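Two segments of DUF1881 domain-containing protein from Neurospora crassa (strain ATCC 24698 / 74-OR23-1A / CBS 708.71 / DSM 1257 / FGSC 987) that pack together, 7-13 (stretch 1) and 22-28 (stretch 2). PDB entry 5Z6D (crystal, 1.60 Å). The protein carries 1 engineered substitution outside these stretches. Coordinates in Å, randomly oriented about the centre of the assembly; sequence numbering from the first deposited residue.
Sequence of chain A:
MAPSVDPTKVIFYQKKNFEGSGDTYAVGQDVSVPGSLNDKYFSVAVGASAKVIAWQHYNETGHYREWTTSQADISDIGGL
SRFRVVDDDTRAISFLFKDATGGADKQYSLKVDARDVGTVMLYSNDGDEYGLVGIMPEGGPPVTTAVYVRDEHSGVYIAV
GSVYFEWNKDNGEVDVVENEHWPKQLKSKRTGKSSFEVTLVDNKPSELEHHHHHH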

# COMPACT_ATOMS: atom_id res chain seq x y z
N PRO A 7 12.20 20.60 -4.67
CA PRO A 7 12.46 19.16 -4.60
C PRO A 7 11.70 18.42 -3.49
O PRO A 7 11.58 17.20 -3.56
CB PRO A 7 13.96 19.08 -4.34
CG PRO A 7 14.50 20.39 -4.77
CD PRO A 7 13.43 21.38 -4.48
N THR A 8 11.19 19.13 -2.49
CA THR A 8 10.44 18.48 -1.43
C THR A 8 8.96 18.84 -1.53
O THR A 8 8.21 18.74 -0.56
CB THR A 8 10.99 18.86 -0.05
OG1 THR A 8 10.99 20.29 0.09
CG2 THR A 8 12.41 18.35 0.11
N LYS A 9 8.55 19.29 -2.71
CA LYS A 9 7.16 19.66 -2.93
C LYS A 9 6.62 18.87 -4.12
O LYS A 9 7.38 18.25 -4.85
CB LYS A 9 7.03 21.17 -3.18
CG LYS A 9 6.91 22.03 -1.91
CD LYS A 9 8.16 21.98 -1.03
CE LYS A 9 7.85 22.34 0.42
NZ LYS A 9 8.91 21.89 1.36
N VAL A 10 5.30 18.86 -4.26
CA VAL A 10 4.65 18.33 -5.46
C VAL A 10 3.57 19.34 -5.81
O VAL A 10 3.06 20.04 -4.93
CB VAL A 10 4.06 16.89 -5.26
CG1 VAL A 10 5.13 15.91 -4.78
CG2 VAL A 10 2.87 16.91 -4.31
N ILE A 11 3.26 19.46 -7.09
CA ILE A 11 2.18 20.34 -7.47
C ILE A 11 1.15 19.57 -8.24
O ILE A 11 1.47 18.92 -9.24
CB ILE A 11 2.67 21.53 -8.33
CG1 ILE A 11 3.88 22.22 -7.69
CG2 ILE A 11 1.53 22.51 -8.55
CD1 ILE A 11 4.33 23.47 -8.43
N PHE A 12 -0.08 19.63 -7.77
CA PHE A 12 -1.18 19.00 -8.47
C PHE A 12 -1.86 20.02 -9.36
O PHE A 12 -2.15 21.14 -8.96
CB PHE A 12 -2.18 18.40 -7.49
CG PHE A 12 -1.76 17.06 -6.95
CD1 PHE A 12 -2.00 15.91 -7.66
CD2 PHE A 12 -1.14 16.97 -5.71
CE1 PHE A 12 -1.61 14.67 -7.16
CE2 PHE A 12 -0.75 15.75 -5.19
CZ PHE A 12 -0.99 14.59 -5.90
N TYR A 13 -2.14 19.63 -10.59
CA TYR A 13 -2.76 20.54 -11.51
C TYR A 13 -4.16 20.07 -11.87
O TYR A 13 -4.42 18.85 -12.03
CB TYR A 13 -1.90 20.69 -12.77
CG TYR A 13 -0.50 21.23 -12.51
CD1 TYR A 13 -0.23 22.60 -12.55
CD2 TYR A 13 0.56 20.36 -12.24
CE1 TYR A 13 1.06 23.08 -12.31
CE2 TYR A 13 1.83 20.83 -11.99
CZ TYR A 13 2.08 22.19 -12.03
OH TYR A 13 3.37 22.63 -11.79
N GLY A 22 -2.23 25.26 -10.30
CA GLY A 22 -1.77 24.16 -9.47
C GLY A 22 -1.79 24.42 -7.97
O GLY A 22 -1.56 25.55 -7.51
N ASP A 23 -2.05 23.36 -7.21
CA ASP A 23 -2.01 23.38 -5.75
C ASP A 23 -0.74 22.67 -5.26
O ASP A 23 -0.50 21.51 -5.60
CB ASP A 23 -3.25 22.71 -5.17
CG ASP A 23 -4.52 23.46 -5.50
OD1 ASP A 23 -4.44 24.66 -5.83
OD2 ASP A 23 -5.61 22.84 -5.41
N THR A 24 0.07 23.38 -4.48
CA THR A 24 1.33 22.84 -4.00
C THR A 24 1.18 22.12 -2.65
O THR A 24 0.47 22.60 -1.76
CB THR A 24 2.38 23.96 -3.87
OG1 THR A 24 2.50 24.64 -5.12
CG2 THR A 24 3.73 23.41 -3.46
N TYR A 25 1.84 20.98 -2.52
CA TYR A 25 1.84 20.19 -1.28
C TYR A 25 3.27 19.80 -0.86
O TYR A 25 4.13 19.53 -1.69
CB TYR A 25 0.97 18.94 -1.45
CG TYR A 25 -0.50 19.22 -1.71
CD1 TYR A 25 -1.41 19.26 -0.67
CD2 TYR A 25 -0.97 19.41 -3.01
CE1 TYR A 25 -2.76 19.50 -0.91
CE2 TYR A 25 -2.31 19.65 -3.26
CZ TYR A 25 -3.20 19.71 -2.21
OH TYR A 25 -4.52 19.95 -2.46
N ALA A 26 3.52 19.76 0.45
CA ALA A 26 4.86 19.49 0.96
C ALA A 26 5.01 18.10 1.55
O ALA A 26 4.03 17.48 1.94
CB ALA A 26 5.24 20.53 2.02
N VAL A 27 6.25 17.62 1.62
CA VAL A 27 6.54 16.36 2.29
C VAL A 27 5.99 16.40 3.71
O VAL A 27 6.15 17.40 4.42
CB VAL A 27 8.04 16.08 2.30
CG1 VAL A 27 8.36 14.96 3.27
CG2 VAL A 27 8.50 15.72 0.89
N GLY A 28 5.31 15.32 4.10
CA GLY A 28 4.62 15.30 5.38
C GLY A 28 3.12 15.54 5.31
O GLY A 28 2.40 15.27 6.28

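G22 sits where no side chain would fit. Its phi/psi of 82/147 would jam a CB against the carbonyl oxygen of the preceding residue, and an ideal CB would also lie 2.6 Å from I11 CG2 and 2.9 Å from Y13 CE1. With only hydrogens on its CA, G22 packs closely instead: G22 CA lies 3.1 Å from F12 O and 3.8 Å from Y13 CD1.

Beyond this point the stretches form an antiparallel pair of strands, 9-13 and 23-26. Hydrogen-bonded and non-hydrogen-bonded pairs alternate. V10 N donates to Y25 O and V10 O accepts from Y25 N, both at 2.9 Å. F12 and D23 repeat the pattern, with F12 N to D23 O at 2.9 Å and D23 N to F12 O at 2.8 Å. V27 N to T8 O, at 3.1 Å, extends the ladder past the strands.

V10, F12, D23 and Y25 share one face of the sheet. There the F12 and Y25 rings meet obliquely, with F12 CD2 and Y25 CD2 3.6 Å apart. V10 CG2 adds an apolar contact with Y25 CB at 4.0 Å.

K9, I11, T24 and A26 occupy the other face. The aliphatic part of K9 covers A26, with K9 CE 3.6 Å from A26 CB, while K9 NZ bonds T8 OG1 at 2.9 Å.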